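Cupin type-2 domain-containing protein (Klebsiella pneumoniae subsp. pneumoniae MGH 78578, PDB 3H8U) is of unknown function but adopts the cupin double-stranded beta-helix fold and probably binds a metal ion. Local coordinates at residues 54-59 against 119-124; 60-65 against 95-100. All coordinates share one frame; numbering follows the deposited sequence. Where two conformers were deposited one is given.

Contact 1: 54-59 against 119-124; sequences SHVHPH and GFALAE. With SO4 (sulfate ion), chain C.
Ser-54 O is gripped from two sources: Ala-123 N donates to it at 3.1 Å, and a water that also donates to Glu-124 OE2 bonds it at 2.7 Å. A second water joins Glu-124 OE2 to Ser-54 N, holding the carboxylate beside the backbone of Ser-54, whereas Ser-54 OG turns to His-74. Further along, Val-56 and Ala-121 form an antiparallel hydrogen-bonded pair, with Val-56 N reaching Ala-121 O at 2.8 Å and Ala-121 N reaching Val-56 O at 2.9 Å. The short strand 121-122 is the outermost strand, within this chain, of one sheet of the cupin double-stranded beta-helix, next to the strand carrying the His-X-His pair of cupin motif 1, His-55 and His-57, positions that commonly bind metal in cupins and so probable ligands here. On the His-55 side of the sheet, the Phe-120 ring sits obliquely to the imidazole, its CD1 4.0 Å from His-55 CB. Phe-120 CB also comes within 3.7 Å of His-57 CD2, and Gly-119 O lies at the edge of the His-57 ring. Beyond Pro-58, a sulfate, probably from the crystallisation liquor, takes a nearly straight 2.6 Å bond from His-59 ND1 and another from Gly-119 N; a third water links it to His-59 N and Gly-119 O.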
# COMPACT_ATOMS: atom_id res chain seq x y z
N SER A 54 -19.86 0.08 -0.20
CA SER A 54 -19.55 0.15 -1.59
C SER A 54 -19.66 1.59 -2.08
O SER A 54 -20.61 2.33 -1.74
CB SER A 54 -20.45 -0.78 -2.41
OG SER A 54 -20.10 -2.13 -2.12
N HIS A 55 -18.65 1.97 -2.85
CA HIS A 55 -18.50 3.32 -3.33
C HIS A 55 -17.64 3.35 -4.59
O HIS A 55 -16.99 2.37 -4.96
CB HIS A 55 -17.89 4.22 -2.23
CG HIS A 55 -16.54 3.82 -1.73
ND1 HIS A 55 -16.31 2.70 -0.94
CD2 HIS A 55 -15.34 4.44 -1.84
CE1 HIS A 55 -15.03 2.63 -0.62
NE2 HIS A 55 -14.42 3.69 -1.12
N VAL A 56 -17.70 4.50 -5.26
CA VAL A 56 -16.91 4.74 -6.45
C VAL A 56 -16.19 6.10 -6.33
O VAL A 56 -16.75 7.07 -5.82
CB VAL A 56 -17.84 4.68 -7.71
CG1 VAL A 56 -19.05 5.59 -7.56
CG2 VAL A 56 -17.07 5.00 -8.99
N HIS A 57 -14.94 6.16 -6.78
CA HIS A 57 -14.23 7.42 -6.93
C HIS A 57 -14.28 7.67 -8.44
O HIS A 57 -13.63 6.95 -9.20
CB HIS A 57 -12.75 7.35 -6.52
CG HIS A 57 -12.53 7.02 -5.08
ND1 HIS A 57 -12.29 5.73 -4.65
CD2 HIS A 57 -12.44 7.80 -3.98
CE1 HIS A 57 -12.13 5.73 -3.34
NE2 HIS A 57 -12.22 6.98 -2.91
N PRO A 58 -15.04 8.69 -8.88
CA PRO A 58 -15.12 9.02 -10.31
C PRO A 58 -13.78 9.35 -10.98
O PRO A 58 -13.60 9.13 -12.19
CB PRO A 58 -16.01 10.25 -10.31
CG PRO A 58 -16.87 10.05 -9.15
CD PRO A 58 -15.95 9.54 -8.11
N HIS A 59 -12.87 9.88 -10.18
CA HIS A 59 -11.60 10.37 -10.67
C HIS A 59 -10.41 9.97 -9.80
O HIS A 59 -9.44 10.71 -9.72
CB HIS A 59 -11.68 11.90 -10.83
CG HIS A 59 -12.67 12.34 -11.87
ND1 HIS A 59 -13.77 13.12 -11.56
CD2 HIS A 59 -12.80 12.01 -13.17
CE1 HIS A 59 -14.50 13.30 -12.65
NE2 HIS A 59 -13.93 12.64 -13.64
N GLY A 119 -12.78 12.58 -4.83
CA GLY A 119 -14.05 12.43 -4.15
C GLY A 119 -14.65 11.07 -4.41
O GLY A 119 -14.15 10.31 -5.23
N PHE A 120 -15.72 10.76 -3.69
CA PHE A 120 -16.38 9.48 -3.88
C PHE A 120 -17.87 9.63 -3.77
O PHE A 120 -18.38 10.65 -3.25
CB PHE A 120 -15.87 8.45 -2.86
CG PHE A 120 -16.42 8.65 -1.48
CD1 PHE A 120 -17.61 8.05 -1.10
CD2 PHE A 120 -15.77 9.48 -0.58
CE1 PHE A 120 -18.16 8.24 0.15
CE2 PHE A 120 -16.30 9.70 0.70
CZ PHE A 120 -17.50 9.07 1.06
N ALA A 121 -18.57 8.61 -4.25
CA ALA A 121 -20.01 8.51 -4.11
C ALA A 121 -20.32 7.11 -3.67
O ALA A 121 -19.69 6.17 -4.15
CB ALA A 121 -20.69 8.79 -5.44
N LEU A 122 -21.25 6.95 -2.72
CA LEU A 122 -21.77 5.63 -2.37
C LEU A 122 -22.52 5.07 -3.57
O LEU A 122 -23.23 5.81 -4.25
CB LEU A 122 -22.72 5.71 -1.20
CG LEU A 122 -22.10 6.05 0.14
CD1 LEU A 122 -23.17 6.11 1.22
CD2 LEU A 122 -21.06 5.04 0.50
N ALA A 123 -22.32 3.78 -3.84
CA ALA A 123 -22.90 3.15 -5.01
C ALA A 123 -22.84 1.64 -4.89
O ALA A 123 -21.83 1.13 -4.44
CB ALA A 123 -22.15 3.58 -6.28
N GLU A 124 -23.88 0.93 -5.33
CA GLU A 124 -23.83 -0.55 -5.36
C GLU A 124 -23.59 -1.12 -6.78
O GLU A 124 -23.28 -2.29 -6.96
CB GLU A 124 -25.10 -1.15 -4.76
CG GLU A 124 -25.33 -0.77 -3.29
CD GLU A 124 -24.29 -1.36 -2.35
OE1 GLU A 124 -23.75 -2.44 -2.65
OE2 GLU A 124 -23.96 -0.73 -1.31
S SO4 C . -13.61 14.31 -8.04
O1 SO4 C . -14.41 13.79 -9.15
O2 SO4 C . -13.09 15.64 -8.37
O3 SO4 C . -14.46 14.42 -6.85
O4 SO4 C . -12.47 13.43 -7.80
O HOH W 1 -23.15 1.74 -1.04
O HOH W 2 -22.40 -1.31 0.52
O HOH W 3 -12.94 10.88 -7.58

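Contact 2: 60-65 against 95-100; sequences GQDTWT and QVHGAM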
# COMPACT_ATOMS: atom_id res chain seq x y z
N GLY A 60 -10.46 8.79 -9.19
CA GLY A 60 -9.34 8.29 -8.40
C GLY A 60 -9.29 6.79 -8.43
O GLY A 60 -10.30 6.14 -8.71
N GLN A 61 -8.09 6.27 -8.19
CA GLN A 61 -7.84 4.85 -8.00
C GLN A 61 -7.65 4.57 -6.52
O GLN A 61 -6.98 5.34 -5.80
CB GLN A 61 -6.58 4.44 -8.77
CG GLN A 61 -6.19 2.98 -8.57
CD GLN A 61 -5.07 2.59 -9.43
OE1 GLN A 61 -5.00 3.02 -10.60
NE2 GLN A 61 -4.22 1.69 -8.93
N ASP A 62 -8.25 3.48 -6.06
CA ASP A 62 -8.11 3.02 -4.70
C ASP A 62 -7.43 1.65 -4.70
O ASP A 62 -7.98 0.65 -5.18
CB ASP A 62 -9.47 2.94 -4.02
CG ASP A 62 -9.39 2.72 -2.52
OD1 ASP A 62 -8.25 2.63 -1.96
OD2 ASP A 62 -10.49 2.65 -1.90
N THR A 63 -6.22 1.63 -4.18
CA THR A 63 -5.41 0.43 -4.10
C THR A 63 -5.36 -0.03 -2.64
O THR A 63 -4.90 0.71 -1.76
CB THR A 63 -3.95 0.67 -4.62
OG1 THR A 63 -4.01 1.17 -5.96
CG2 THR A 63 -3.20 -0.67 -4.62
N TRP A 64 -5.86 -1.25 -2.40
CA TRP A 64 -5.83 -1.83 -1.08
C TRP A 64 -4.77 -2.89 -0.95
O TRP A 64 -4.63 -3.76 -1.80
CB TRP A 64 -7.15 -2.52 -0.72
CG TRP A 64 -8.37 -1.70 -0.70
CD1 TRP A 64 -8.50 -0.37 -0.92
CD2 TRP A 64 -9.68 -2.17 -0.36
NE1 TRP A 64 -9.80 0.02 -0.74
CE2 TRP A 64 -10.55 -1.07 -0.41
CE3 TRP A 64 -10.20 -3.43 0.01
CZ2 TRP A 64 -11.91 -1.17 -0.13
CZ3 TRP A 64 -11.55 -3.53 0.30
CH2 TRP A 64 -12.39 -2.41 0.23
N THR A 65 -4.01 -2.85 0.16
CA THR A 65 -3.07 -3.93 0.47
C THR A 65 -3.52 -4.59 1.77
O THR A 65 -3.58 -3.96 2.82
CB THR A 65 -1.61 -3.40 0.54
OG1 THR A 65 -1.19 -2.97 -0.75
CG2 THR A 65 -0.69 -4.50 1.01
N GLN A 95 -15.00 2.39 -10.90
CA GLN A 95 -15.21 1.02 -10.47
C GLN A 95 -15.77 0.96 -9.04
O GLN A 95 -15.15 1.44 -8.10
CB GLN A 95 -13.92 0.20 -10.60
CG GLN A 95 -13.53 -0.07 -12.03
CD GLN A 95 -12.44 -1.13 -12.16
OE1 GLN A 95 -11.52 -1.20 -11.32
NE2 GLN A 95 -12.49 -1.89 -13.25
N VAL A 96 -16.94 0.35 -8.88
CA VAL A 96 -17.52 0.16 -7.57
C VAL A 96 -16.68 -0.81 -6.74
O VAL A 96 -16.21 -1.84 -7.26
CB VAL A 96 -18.98 -0.38 -7.65
CG1 VAL A 96 -19.56 -0.59 -6.24
CG2 VAL A 96 -19.87 0.58 -8.40
N HIS A 97 -16.45 -0.47 -5.48
CA HIS A 97 -15.74 -1.36 -4.57
C HIS A 97 -16.19 -1.16 -3.11
O HIS A 97 -16.48 -0.04 -2.65
CB HIS A 97 -14.21 -1.19 -4.69
CG HIS A 97 -13.71 0.17 -4.34
ND1 HIS A 97 -14.11 1.32 -5.01
CD2 HIS A 97 -12.78 0.58 -3.42
CE1 HIS A 97 -13.49 2.36 -4.48
NE2 HIS A 97 -12.69 1.94 -3.52
N GLY A 98 -16.23 -2.28 -2.41
CA GLY A 98 -16.62 -2.36 -1.01
C GLY A 98 -16.19 -3.73 -0.50
O GLY A 98 -15.65 -4.54 -1.28
N ALA A 99 -16.41 -4.02 0.78
CA ALA A 99 -16.06 -5.35 1.28
C ALA A 99 -16.86 -5.77 2.50
O ALA A 99 -17.43 -4.92 3.17
CB ALA A 99 -14.56 -5.43 1.55
N MSE A 100 -16.93 -7.08 2.75
CA MSE A 100 -17.42 -7.62 4.02
C MSE A 100 -16.37 -8.59 4.56
O MSE A 100 -15.92 -9.47 3.80
CB MSE A 100 -18.77 -8.34 3.86
CG MSE A 100 -19.46 -8.51 5.26
SE MSE A 100 -20.49 -10.05 5.41
CE MSE A 100 -19.09 -11.23 4.96
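Asp-62 sends its carboxylate across the barrel interior, CG anti to the backbone N (chi1 -169°), and OD2 accepts from His-97 NE2 at 2.8 Å. This donor arrives on the anti side of OD2; carboxylate and ring planes stand 79° apart. The same OD2 takes a second bond, 3.0 Å long, from Trp-64 NE1, from above the carboxylate plane. With OD1 bonded to Ser-111, both oxygens of this buried group have partners. Asp-62 holds the place of the cupin motif 1 glutamate. The strands belong to opposed sheets of the barrel, their axes 10.2 Å apart; no backbone hydrogen bond joins them, and side chains make the bridge. His-97 is the motif 2 histidine, a metal-ligand position in cupin relatives; here both its nitrogens are engaged as donors, ND1 to Gln-95 O at 3.3 Å, just before it in the chain, and His-55 and His-57 lie against its ring. Two residues after Asp-62, Trp-64 lays its indole obliquely to that imidazole, CZ2 3.8 Å from His-97 CD2. The far rim of the indole meets Ala-99, whose CB lies in the ring plane 3.8 Å from CZ3, and Trp-64 CH2 approaches Gly-98 C. Phe-109 stacks on this indole; Tyr-73 meets it edge-to-face.

Overall arrangement
Contact 1 is a surface contact near the barrel's margin, contact 2 a buried one nearer its middle, and their centres lie about 9 Å apart. Strands 51-56 and 97-101 are neighbours in one sheet, where His-55 O and His-97 N are probably hydrogen-bonded; strand 61-68, from the opposite sheet, follows 51-56 in the chain. In contact 1 backbone bonds within that sheet do the joining, supplemented by waters and a sulfate. Contact 2 spans the two sheets mainly through side chains, with a shared carboxylate and an indole. Between them the two contacts supply His-55, His-57 and His-97, whose grouped rings are consistent with a cupin metal site.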